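Putative GH105 family protein (Salmonella enterica subsp. enterica serovar Paratyphi A, PDB 3QWT) is of unknown function but probably belongs to family 105 of the glycoside hydrolases, alpha/alpha-toroid enzymes that as a family cleave unsaturated uronic sugars from oligosaccharides. Local coordinates at residues P17-I21 against I325-K330; I57-G61 against T360-Y364; A119-E123 against K180-L185; L176-K180 against D243-L247; E335-L339 against G365-A369. All coordinates share one frame; numbering follows the deposited sequence.

Interaction 1. Residues P17-I21 against I325-K330; sequences PEHFI and IRGIVK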
# COMPACT_ATOMS: atom_id res chain seq x y z
N PRO A 17 14.14 5.41 -45.38
CA PRO A 17 15.01 4.29 -45.01
C PRO A 17 15.50 3.53 -46.24
O PRO A 17 14.78 3.41 -47.23
CB PRO A 17 14.09 3.38 -44.18
CG PRO A 17 12.89 4.23 -43.83
CD PRO A 17 12.75 5.20 -44.95
N GLU A 18 16.72 3.00 -46.18
CA GLU A 18 17.27 2.23 -47.28
C GLU A 18 16.94 0.76 -47.10
O GLU A 18 17.78 -0.04 -46.69
CB GLU A 18 18.78 2.44 -47.39
CG GLU A 18 19.41 1.81 -48.63
CD GLU A 18 20.30 0.62 -48.30
OE1 GLU A 18 20.92 0.63 -47.21
OE2 GLU A 18 20.38 -0.31 -49.14
N HIS A 19 15.70 0.39 -47.40
CA HIS A 19 15.30 -1.00 -47.28
C HIS A 19 15.77 -1.79 -48.48
O HIS A 19 15.32 -1.58 -49.60
CB HIS A 19 13.79 -1.12 -47.12
CG HIS A 19 13.28 -0.58 -45.82
ND1 HIS A 19 12.05 0.02 -45.69
CD2 HIS A 19 13.85 -0.55 -44.59
CE1 HIS A 19 11.88 0.40 -44.43
NE2 HIS A 19 12.95 0.06 -43.75
N PHE A 20 16.70 -2.71 -48.23
CA PHE A 20 17.20 -3.54 -49.30
C PHE A 20 16.11 -4.49 -49.77
O PHE A 20 16.12 -4.92 -50.92
CB PHE A 20 18.46 -4.29 -48.86
CG PHE A 20 18.20 -5.46 -47.96
CD1 PHE A 20 18.13 -6.74 -48.48
CD2 PHE A 20 18.07 -5.30 -46.60
CE1 PHE A 20 17.92 -7.81 -47.67
CE2 PHE A 20 17.86 -6.38 -45.79
CZ PHE A 20 17.79 -7.63 -46.31
N ILE A 21 15.16 -4.78 -48.89
CA ILE A 21 14.06 -5.67 -49.25
C ILE A 21 12.74 -5.06 -48.80
O ILE A 21 12.67 -4.50 -47.71
CB ILE A 21 14.27 -7.07 -48.64
CG1 ILE A 21 13.18 -8.04 -49.09
CG2 ILE A 21 14.39 -6.99 -47.10
CD1 ILE A 21 13.24 -9.37 -48.37
N ILE A 325 21.03 -10.31 -41.45
CA ILE A 325 19.71 -10.41 -42.05
C ILE A 325 19.80 -10.55 -43.58
O ILE A 325 19.07 -11.33 -44.19
CB ILE A 325 18.81 -9.22 -41.68
CG1 ILE A 325 18.34 -9.32 -40.21
CG2 ILE A 325 17.60 -9.16 -42.59
CD1 ILE A 325 17.45 -10.53 -39.90
N ARG A 326 20.70 -9.79 -44.19
CA ARG A 326 20.93 -9.90 -45.63
C ARG A 326 21.42 -11.31 -45.95
O ARG A 326 20.90 -11.97 -46.85
CB ARG A 326 21.93 -8.84 -46.10
CG ARG A 326 21.30 -7.46 -46.29
CD ARG A 326 22.35 -6.36 -46.34
NE ARG A 326 21.72 -5.05 -46.24
CZ ARG A 326 21.79 -4.10 -47.18
NH1 ARG A 326 22.49 -4.31 -48.28
NH2 ARG A 326 21.17 -2.95 -46.99
N GLY A 327 22.40 -11.77 -45.18
CA GLY A 327 22.88 -13.14 -45.28
C GLY A 327 21.78 -14.19 -45.15
O GLY A 327 21.75 -15.15 -45.93
N ILE A 328 20.88 -14.01 -44.18
CA ILE A 328 19.80 -14.98 -43.96
C ILE A 328 18.88 -15.07 -45.17
O ILE A 328 18.47 -16.16 -45.57
CB ILE A 328 18.94 -14.66 -42.71
CG1 ILE A 328 19.74 -14.86 -41.41
CG2 ILE A 328 17.69 -15.54 -42.67
CD1 ILE A 328 20.17 -16.29 -41.21
N VAL A 329 18.54 -13.92 -45.72
CA VAL A 329 17.68 -13.90 -46.89
C VAL A 329 18.39 -14.62 -48.03
O VAL A 329 17.78 -15.43 -48.72
CB VAL A 329 17.31 -12.47 -47.30
CG1 VAL A 329 16.65 -12.46 -48.67
CG2 VAL A 329 16.38 -11.86 -46.27
N LYS A 330 19.68 -14.36 -48.21
CA LYS A 330 20.46 -15.04 -49.24
C LYS A 330 20.39 -16.56 -49.10
O LYS A 330 20.49 -17.28 -50.10
CB LYS A 330 21.93 -14.58 -49.21
CG LYS A 330 22.30 -13.60 -50.32
CD LYS A 330 21.31 -12.42 -50.37
CE LYS A 330 21.69 -11.30 -49.40
NZ LYS A 330 20.57 -10.33 -49.22
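A surface contact pins the N-terminal segment P17-I21, which leads into helix 23-37, against the last turns of helix 318-330, and F20 and R326 carry most of it. The aliphatic part of R326 passes over one face of the ring: R326 CG lies 3.5 Å from the centroid of the F20 ring and only 12° off its normal, a CH-pi contact. Because the two side chains slide past each other in opposite directions, the guanidinium ends up over the root of F20, with R326 CZ 3.7 Å from F20 CB and the two planes 35° apart. The cramped first torsion of F20, between backbone N and carbonyl carbon (chi1 76°), sets the ring between R326 CG on one face and I21 CG2 on the other. At the rim of the ring F20 CZ meets I325 CG2 at 4.0 Å, with V329 CG2 further off at 4.5 Å. Arginine suits its place by offering both methylenes and charge. Its NE pairs with E322 one turn earlier, while R326 NH2 makes a long, weak salt bridge of 3.5 Å to E18 OE2, at the edge of the guanidinium; E18 is poorly ordered. Y376 of helix 363-377 also packs on F20. The arrangement is that of an N-terminal tail, turned at E18 by an inverse gamma turn, docked by an aromatic residue on the surface of an alpha/alpha toroid.

Interaction 2. Residues I57-G61 against T360-Y364; sequences IDTKG and TSMPY
K60 runs out from its loop and crosses M362 at about a right angle, so that its base rests on the selenium while its tip goes on to T360 and S361. K60 CB lies 3.5 Å from SE of M362, a selenomethionine whose chain curls at two torsions to lie beneath the lysine. The K60 chain leaves with CG anti to the backbone N (chi1 157°) and stays extended until it bends at chi3 and chi4, and these bends turn the ammonium into a nest of oxygens. There K60 NZ donates to T360 OG1 at 3.0 Å. It also reaches S361 O at 3.2 Å, tilted 21° from the carbonyl plane, and makes a weak bond to S361 OG at 3.1 Å. Lower down, the ring of P363 lies against the lysine's own backbone, P363 CD being 3.3 Å from K60 O. Proline suits this first helical position, right after the N-cap residue M362, because the opening turn of a helix needs no N-H from it.

The lysine's backbone is fixed by D58, whose OD1 accepts from K60 N at 3.1 Å, an Asx turn, and from G61 N at 2.9 Å, an Asx motif, both from the same face of the carboxylate plane. The chemistry implies a buried ammonium solvated by protein: its three acceptors here are neutral, their dipoles probably stabilise the charge, and the carboxylate of E337, near but beyond direct contact, probably helps. The lysine thereby ties the strand 56-57 loop to the loop leading into helix 363-377.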
# COMPACT_ATOMS: atom_id res chain seq x y z
N ILE A 57 10.79 -41.12 -32.42
CA ILE A 57 10.36 -39.73 -32.45
C ILE A 57 10.90 -38.98 -33.68
O ILE A 57 12.11 -38.92 -33.91
CB ILE A 57 10.76 -38.98 -31.14
CG1 ILE A 57 10.07 -39.61 -29.93
CG2 ILE A 57 10.41 -37.50 -31.23
CD1 ILE A 57 10.96 -40.54 -29.12
N ASP A 58 9.97 -38.44 -34.47
CA ASP A 58 10.32 -37.60 -35.61
C ASP A 58 10.62 -36.18 -35.13
O ASP A 58 9.73 -35.43 -34.73
CB ASP A 58 9.21 -37.61 -36.66
CG ASP A 58 9.61 -36.89 -37.96
OD1 ASP A 58 10.78 -36.48 -38.10
OD2 ASP A 58 8.73 -36.75 -38.83
N THR A 59 11.90 -35.84 -35.19
CA THR A 59 12.47 -34.60 -34.66
C THR A 59 12.45 -33.50 -35.72
O THR A 59 12.65 -32.31 -35.42
CB THR A 59 13.93 -34.90 -34.27
OG1 THR A 59 14.04 -35.02 -32.85
CG2 THR A 59 14.89 -33.86 -34.79
N LYS A 60 12.20 -33.91 -36.96
CA LYS A 60 12.35 -33.06 -38.14
C LYS A 60 11.01 -32.77 -38.83
O LYS A 60 10.74 -31.62 -39.19
CB LYS A 60 13.38 -33.70 -39.10
CG LYS A 60 13.27 -33.27 -40.54
CD LYS A 60 14.05 -34.24 -41.44
CE LYS A 60 15.30 -33.59 -42.01
NZ LYS A 60 15.00 -32.67 -43.14
N GLY A 61 10.20 -33.81 -39.03
CA GLY A 61 8.82 -33.63 -39.48
C GLY A 61 7.96 -32.86 -38.47
O GLY A 61 8.25 -32.83 -37.27
N THR A 360 20.92 -30.04 -42.63
CA THR A 360 19.58 -30.45 -43.05
C THR A 360 18.51 -29.52 -42.48
O THR A 360 18.72 -28.91 -41.44
CB THR A 360 19.25 -31.90 -42.60
OG1 THR A 360 18.02 -32.34 -43.20
CG2 THR A 360 19.12 -31.97 -41.07
N SER A 361 17.38 -29.44 -43.16
CA SER A 361 16.31 -28.53 -42.77
C SER A 361 15.63 -28.97 -41.47
O SER A 361 15.45 -30.16 -41.23
CB SER A 361 15.29 -28.45 -43.91
OG SER A 361 14.79 -29.73 -44.24
N MSE A 362 15.26 -28.02 -40.62
CA MSE A 362 14.66 -28.37 -39.34
C MSE A 362 13.63 -27.34 -38.90
O MSE A 362 13.70 -26.18 -39.30
CB MSE A 362 15.73 -28.54 -38.26
CG MSE A 362 16.74 -29.63 -38.59
SE MSE A 362 15.94 -31.40 -38.36
CE MSE A 362 16.21 -31.55 -36.43
N PRO A 363 12.65 -27.78 -38.10
CA PRO A 363 11.67 -26.84 -37.54
C PRO A 363 12.35 -25.59 -36.96
O PRO A 363 11.93 -24.48 -37.24
CB PRO A 363 11.00 -27.66 -36.44
CG PRO A 363 11.07 -29.06 -36.94
CD PRO A 363 12.38 -29.17 -37.70
N TYR A 364 13.40 -25.77 -36.17
CA TYR A 364 14.08 -24.62 -35.57
C TYR A 364 14.84 -23.77 -36.59
O TYR A 364 14.96 -22.56 -36.42
CB TYR A 364 15.01 -25.07 -34.45
CG TYR A 364 16.05 -26.08 -34.88
CD1 TYR A 364 17.24 -25.67 -35.46
CD2 TYR A 364 15.84 -27.44 -34.68
CE1 TYR A 364 18.20 -26.59 -35.84
CE2 TYR A 364 16.80 -28.37 -35.05
CZ TYR A 364 17.97 -27.94 -35.64
OH TYR A 364 18.92 -28.88 -36.01

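Interaction 3. Residues A119-E123 against K180-L185; sequences AYRYE and KIGKLL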
# COMPACT_ATOMS: atom_id res chain seq x y z
N ALA A 119 1.62 -21.17 -23.33
CA ALA A 119 1.39 -20.17 -22.30
C ALA A 119 0.82 -18.92 -22.93
O ALA A 119 -0.16 -18.36 -22.44
CB ALA A 119 2.69 -19.85 -21.52
N TYR A 120 1.40 -18.48 -24.04
CA TYR A 120 0.92 -17.30 -24.73
C TYR A 120 -0.49 -17.51 -25.28
O TYR A 120 -1.31 -16.61 -25.28
CB TYR A 120 1.85 -16.90 -25.86
CG TYR A 120 3.01 -16.03 -25.45
CD1 TYR A 120 4.30 -16.57 -25.31
CD2 TYR A 120 2.83 -14.68 -25.19
CE1 TYR A 120 5.37 -15.77 -24.94
CE2 TYR A 120 3.89 -13.87 -24.82
CZ TYR A 120 5.16 -14.42 -24.69
OH TYR A 120 6.23 -13.63 -24.32
N ARG A 121 -0.77 -18.71 -25.77
CA ARG A 121 -2.08 -18.97 -26.32
C ARG A 121 -3.12 -19.00 -25.20
O ARG A 121 -4.23 -18.50 -25.36
CB ARG A 121 -2.11 -20.25 -27.18
CG ARG A 121 -1.31 -20.15 -28.49
CD ARG A 121 -1.90 -19.11 -29.45
NE ARG A 121 -3.22 -19.49 -29.95
CZ ARG A 121 -4.26 -18.66 -30.03
NH1 ARG A 121 -4.14 -17.41 -29.63
NH2 ARG A 121 -5.44 -19.10 -30.49
N TYR A 122 -2.76 -19.56 -24.06
CA TYR A 122 -3.67 -19.55 -22.92
C TYR A 122 -3.93 -18.13 -22.46
O TYR A 122 -5.05 -17.77 -22.11
CB TYR A 122 -3.12 -20.38 -21.76
CG TYR A 122 -4.00 -20.31 -20.54
CD1 TYR A 122 -5.27 -20.87 -20.53
CD2 TYR A 122 -3.56 -19.67 -19.39
CE1 TYR A 122 -6.08 -20.80 -19.43
CE2 TYR A 122 -4.36 -19.59 -18.27
CZ TYR A 122 -5.62 -20.16 -18.29
OH TYR A 122 -6.43 -20.09 -17.18
N GLU A 123 -2.88 -17.31 -22.47
CA GLU A 123 -3.00 -15.91 -22.09
C GLU A 123 -4.08 -15.18 -22.93
O GLU A 123 -4.91 -14.46 -22.37
CB GLU A 123 -1.66 -15.20 -22.24
CG GLU A 123 -1.68 -13.74 -21.85
CD GLU A 123 -0.29 -13.13 -21.80
OE1 GLU A 123 -0.01 -12.34 -20.87
OE2 GLU A 123 0.53 -13.44 -22.68
N LYS A 180 7.83 -17.70 -18.25
CA LYS A 180 6.63 -17.12 -18.84
C LYS A 180 5.40 -17.60 -18.06
O LYS A 180 4.53 -16.80 -17.69
CB LYS A 180 6.52 -17.44 -20.33
CG LYS A 180 5.16 -17.13 -20.95
CD LYS A 180 4.78 -15.66 -20.83
CE LYS A 180 3.53 -15.34 -21.66
NZ LYS A 180 3.04 -13.91 -21.55
N ILE A 181 5.37 -18.89 -17.77
CA ILE A 181 4.25 -19.47 -17.05
C ILE A 181 4.12 -18.86 -15.66
O ILE A 181 3.02 -18.61 -15.18
CB ILE A 181 4.38 -21.01 -16.95
CG1 ILE A 181 4.35 -21.61 -18.36
CG2 ILE A 181 3.24 -21.59 -16.13
CD1 ILE A 181 4.38 -23.11 -18.37
N GLY A 182 5.26 -18.61 -15.02
CA GLY A 182 5.30 -18.03 -13.69
C GLY A 182 4.63 -16.66 -13.68
O GLY A 182 3.78 -16.36 -12.84
N LYS A 183 5.02 -15.82 -14.64
CA LYS A 183 4.36 -14.55 -14.82
C LYS A 183 2.87 -14.76 -15.11
O LYS A 183 2.01 -14.20 -14.44
CB LYS A 183 5.04 -13.78 -15.94
CG LYS A 183 6.42 -13.25 -15.56
CD LYS A 183 6.28 -12.24 -14.39
CE LYS A 183 7.62 -11.70 -13.91
NZ LYS A 183 7.38 -10.55 -12.98
N LEU A 184 2.57 -15.61 -16.09
CA LEU A 184 1.19 -15.86 -16.51
C LEU A 184 0.26 -16.32 -15.38
O LEU A 184 -0.82 -15.75 -15.20
CB LEU A 184 1.16 -16.89 -17.66
CG LEU A 184 -0.23 -17.28 -18.17
CD1 LEU A 184 -1.00 -16.06 -18.61
CD2 LEU A 184 -0.14 -18.30 -19.32
N LEU A 185 0.66 -17.34 -14.63
CA LEU A 185 -0.18 -17.86 -13.56
C LEU A 185 0.03 -17.13 -12.24
O LEU A 185 -0.42 -17.60 -11.20
CB LEU A 185 0.06 -19.37 -13.37
CG LEU A 185 -0.05 -20.25 -14.62
CD1 LEU A 185 0.15 -21.67 -14.23
CD2 LEU A 185 -1.39 -20.07 -15.32
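A119 sits in the tight part of this contact, where its small side chain fits between K180, I181 and L184. A119 CB touches K180 CG at 3.7 Å, I181 CG1 at 4.0 Å and L184 CD2 at 3.9 Å. That same methyl, L184 CD2, presses on A119 O at 3.1 Å and meets the edge of the Y122 ring in its plane, 3.7 Å from Y122 CD2. Just as closely packed is the buried chain of K180, which crosses the face of Y120 with K180 CE over the ring centre, 3.5 Å from the centroid of Y120, and its ammonium in an off-centre cation-pi contact with that ring. The segments, on helices 114-125 and 170-184, run nearly parallel, 20° apart with axes 10.3 Å from each other, as expected of helices two apart in the sequence in an alpha/alpha toroid; helix 131-143 between them covers Y122 and I181.

The looser side lies at E123. The salt bridge K180 NZ to E123 OE2 is short at 2.8 Å, although the nitrogen meets that oxygen from above the carboxylate plane (39°). With CG anti to the backbone N (chi1 -179°) and an extended chain, E123 reaches over to the lysine, while its own CB rests on L184 CD1 on this partly exposed side.

Interaction 4. Residues L176-K180 against D243-L247; sequences LPLAK and DFLEL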
# COMPACT_ATOMS: atom_id res chain seq x y z
N LEU A 176 13.02 -20.40 -20.02
CA LEU A 176 12.17 -19.32 -20.50
C LEU A 176 10.69 -19.70 -20.40
O LEU A 176 9.88 -18.89 -19.95
CB LEU A 176 12.55 -18.91 -21.92
CG LEU A 176 11.66 -17.82 -22.52
CD1 LEU A 176 11.66 -16.58 -21.65
CD2 LEU A 176 12.13 -17.48 -23.90
N PRO A 177 10.33 -20.93 -20.80
CA PRO A 177 8.92 -21.34 -20.63
C PRO A 177 8.48 -21.26 -19.18
O PRO A 177 7.36 -20.84 -18.90
CB PRO A 177 8.92 -22.80 -21.10
CG PRO A 177 10.03 -22.86 -22.11
CD PRO A 177 11.08 -21.88 -21.65
N LEU A 178 9.35 -21.66 -18.26
CA LEU A 178 9.01 -21.62 -16.84
C LEU A 178 8.76 -20.19 -16.35
O LEU A 178 7.78 -19.92 -15.67
CB LEU A 178 10.09 -22.29 -16.00
CG LEU A 178 9.86 -22.16 -14.50
CD1 LEU A 178 8.56 -22.87 -14.05
CD2 LEU A 178 11.07 -22.70 -13.78
N ALA A 179 9.67 -19.29 -16.69
CA ALA A 179 9.49 -17.86 -16.46
C ALA A 179 8.15 -17.35 -17.01
O ALA A 179 7.41 -16.65 -16.33
CB ALA A 179 10.62 -17.10 -17.12
N LYS A 180 7.83 -17.70 -18.25
CA LYS A 180 6.63 -17.12 -18.84
C LYS A 180 5.40 -17.60 -18.06
O LYS A 180 4.53 -16.80 -17.69
CB LYS A 180 6.52 -17.44 -20.33
CG LYS A 180 5.16 -17.13 -20.95
CD LYS A 180 4.78 -15.66 -20.83
CE LYS A 180 3.53 -15.34 -21.66
NZ LYS A 180 3.04 -13.91 -21.55
N ASP A 243 14.44 -11.81 -24.35
CA ASP A 243 13.05 -12.20 -24.08
C ASP A 243 12.79 -12.31 -22.59
O ASP A 243 11.74 -11.91 -22.10
CB ASP A 243 12.69 -13.49 -24.82
CG ASP A 243 12.46 -13.25 -26.30
OD1 ASP A 243 12.77 -12.15 -26.80
OD2 ASP A 243 11.97 -14.17 -26.97
N PHE A 244 13.78 -12.83 -21.87
CA PHE A 244 13.68 -12.96 -20.43
C PHE A 244 13.61 -11.56 -19.79
O PHE A 244 12.76 -11.30 -18.93
CB PHE A 244 14.87 -13.77 -19.91
CG PHE A 244 14.79 -14.12 -18.46
CD1 PHE A 244 13.67 -14.74 -17.95
CD2 PHE A 244 15.84 -13.85 -17.61
CE1 PHE A 244 13.60 -15.06 -16.62
CE2 PHE A 244 15.78 -14.17 -16.29
CZ PHE A 244 14.65 -14.78 -15.79
N LEU A 245 14.47 -10.66 -20.24
CA LEU A 245 14.49 -9.31 -19.69
C LEU A 245 13.15 -8.61 -19.89
O LEU A 245 12.66 -7.87 -19.03
CB LEU A 245 15.57 -8.48 -20.36
CG LEU A 245 16.99 -8.75 -19.89
CD1 LEU A 245 17.94 -7.85 -20.65
CD2 LEU A 245 17.10 -8.53 -18.39
N GLU A 246 12.56 -8.85 -21.05
CA GLU A 246 11.30 -8.21 -21.37
C GLU A 246 10.20 -8.77 -20.47
O GLU A 246 9.37 -8.02 -19.97
CB GLU A 246 10.98 -8.43 -22.85
CG GLU A 246 9.63 -7.90 -23.29
CD GLU A 246 9.41 -8.11 -24.79
OE1 GLU A 246 9.50 -7.12 -25.53
OE2 GLU A 246 9.19 -9.27 -25.21
N LEU A 247 10.22 -10.09 -20.28
CA LEU A 247 9.39 -10.73 -19.28
C LEU A 247 9.56 -10.10 -17.89
O LEU A 247 8.58 -9.80 -17.23
CB LEU A 247 9.67 -12.23 -19.19
CG LEU A 247 8.64 -13.12 -19.91
CD1 LEU A 247 9.07 -14.57 -19.86
CD2 LEU A 247 7.25 -12.93 -19.31
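The segments L176-K180 and D243-L247 lie almost parallel, 13° apart with axes 10.4 Å from each other, on helices 170-184 and 231-248; the first of these is kinked at P177, whose nitrogen has no bond to the turn before. L247 is the main side chain across the gap. Its CD1 lies 3.7 Å from L176 CD1, 4.0 Å from A179 CB and 3.7 Å from K180 CA, while L247 CD2 touches the methylene K180 CD at 4.0 Å. Since K183 adds its CG to the same surround, L247 sits among L176, A179, K180 and K183 in the manner of knobs-into-holes packing.

Beside it F244, with CG anti to the backbone N (chi1 -172°), directs the edge of its ring toward A179, with F244 CE1 3.6 Å from A179 CB; alanine is short enough to leave space for a flat ring there. At the other end L176 CD2 reaches D243 CB at 4.1 Å, so the aspartate gives this seam only its methylene.

The chemistry is therefore wholly apolar between the helices. The carboxylate of D243 turns to partners elsewhere, Y74, Y302 and K306, so the contact between these segments probably rests on dispersion.

Interaction 5. Residues E335-L339 against G365-A369; sequences EGELL and GQAMA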
# COMPACT_ATOMS: atom_id res chain seq x y z
N GLU A 335 12.35 -22.68 -52.44
CA GLU A 335 11.31 -23.50 -51.83
C GLU A 335 10.98 -22.98 -50.44
O GLU A 335 9.92 -23.28 -49.90
CB GLU A 335 11.76 -24.97 -51.74
CG GLU A 335 11.80 -25.70 -53.08
CD GLU A 335 12.64 -24.98 -54.12
OE1 GLU A 335 12.05 -24.44 -55.08
OE2 GLU A 335 13.89 -24.97 -53.99
N GLY A 336 11.90 -22.20 -49.86
CA GLY A 336 11.69 -21.59 -48.56
C GLY A 336 12.49 -22.22 -47.43
O GLY A 336 12.26 -21.92 -46.27
N GLU A 337 13.43 -23.09 -47.79
CA GLU A 337 14.22 -23.85 -46.82
C GLU A 337 15.44 -23.05 -46.44
O GLU A 337 16.16 -22.57 -47.31
CB GLU A 337 14.66 -25.17 -47.45
CG GLU A 337 15.76 -25.93 -46.70
CD GLU A 337 16.16 -27.22 -47.41
OE1 GLU A 337 15.83 -27.37 -48.60
OE2 GLU A 337 16.81 -28.09 -46.77
N LEU A 338 15.67 -22.90 -45.14
CA LEU A 338 16.85 -22.18 -44.68
C LEU A 338 18.05 -23.07 -44.93
O LEU A 338 18.18 -24.12 -44.30
CB LEU A 338 16.74 -21.82 -43.19
CG LEU A 338 17.88 -20.93 -42.69
CD1 LEU A 338 17.92 -19.64 -43.49
CD2 LEU A 338 17.75 -20.62 -41.19
N LEU A 339 18.92 -22.65 -45.84
CA LEU A 339 19.95 -23.55 -46.36
C LEU A 339 20.91 -24.19 -45.34
O LEU A 339 20.79 -25.39 -45.05
CB LEU A 339 20.72 -22.91 -47.53
CG LEU A 339 19.85 -22.80 -48.79
CD1 LEU A 339 20.60 -22.11 -49.93
CD2 LEU A 339 19.34 -24.18 -49.21
N GLY A 365 15.33 -24.41 -37.65
CA GLY A 365 15.96 -23.67 -38.73
C GLY A 365 14.99 -22.67 -39.34
O GLY A 365 15.26 -21.48 -39.39
N GLN A 366 13.84 -23.17 -39.79
CA GLN A 366 12.79 -22.32 -40.33
C GLN A 366 12.28 -21.32 -39.29
O GLN A 366 12.02 -20.15 -39.59
CB GLN A 366 11.61 -23.18 -40.79
CG GLN A 366 11.98 -24.34 -41.71
CD GLN A 366 12.73 -23.88 -42.94
OE1 GLN A 366 13.89 -24.23 -43.14
NE2 GLN A 366 12.06 -23.09 -43.77
N ALA A 367 12.11 -21.78 -38.06
CA ALA A 367 11.49 -20.93 -37.06
C ALA A 367 12.41 -19.76 -36.75
O ALA A 367 11.98 -18.61 -36.71
CB ALA A 367 11.14 -21.72 -35.80
N MSE A 368 13.68 -20.06 -36.57
CA MSE A 368 14.63 -19.00 -36.24
C MSE A 368 14.73 -17.97 -37.37
O MSE A 368 14.79 -16.77 -37.12
CB MSE A 368 15.99 -19.59 -35.84
CG MSE A 368 15.89 -20.33 -34.51
SE MSE A 368 17.26 -21.68 -34.29
CE MSE A 368 18.59 -20.57 -33.37
N ALA A 369 14.68 -18.43 -38.62
CA ALA A 369 14.58 -17.48 -39.72
C ALA A 369 13.39 -16.55 -39.49
O ALA A 369 13.51 -15.34 -39.68
CB ALA A 369 14.47 -18.20 -41.05
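Two hydrogen bonds at the side-chain amide of Q366 form the polar half of this contact, treating the loop E335-L339 much as a residue of a parallel strand would. L338 N donates to Q366 OE1 at 3.0 Å, nearly straight at 173°, in the carbonyl plane and on a lone pair. In return Q366 NE2 gives a hydrogen to G336 O at 2.8 Å; the acceptor stays close to the amide plane of the glutamine, although the nitrogen stands 25° off the carbonyl plane of the glycine. Glutamine suits the place because one amide can both give and take along a backbone. Its bend at chi2 (-56°) brings the group round from the helix to lie against the loop, and NE2 also bonds V33 O, so the amide is fixed by three backbone groups. G336, with positive phi, accommodates the turn that presents its carbonyl.

The apolar half belongs to L338. Its CD2 lies 3.2 Å from G365 O, against bare helix backbone, and 4.1 Å from A369 CB one turn along the helix. Small residues on this face of the helix thus make a seat for the leucine, whose CB also approaches Q366 OE1 at 3.7 Å.

The loop after helix 318-330 is in this way fastened across helix 363-377, with A294 of helix 294-309 beside L338 and N36 of helix 23-37 beside Q366, while M368 on the same helix packs onto helix 231-248.

Interactions 2 and 5 share helix 363-377, with centres 11 Å apart, and touch where E337 meets S361; interaction 1 lies 15 Å from interaction 5 and touches it through I328 and L338. Interactions 3 and 4 form a second pair, 10 Å apart on helix 170-184 with K180 in common, and interaction 4 lies across the chain's centre from interactions 2 and 5. Along the chain, interactions 1 and 2 join N-terminal to C-terminal parts, consistent with closure of the toroid. Between their segments fall interactions 3 and 4, which alternate and join every second helix, 114-125 to 170-184 to 231-248. Interaction 5 is the short-range contact near the C-terminus, spanning 26 residues.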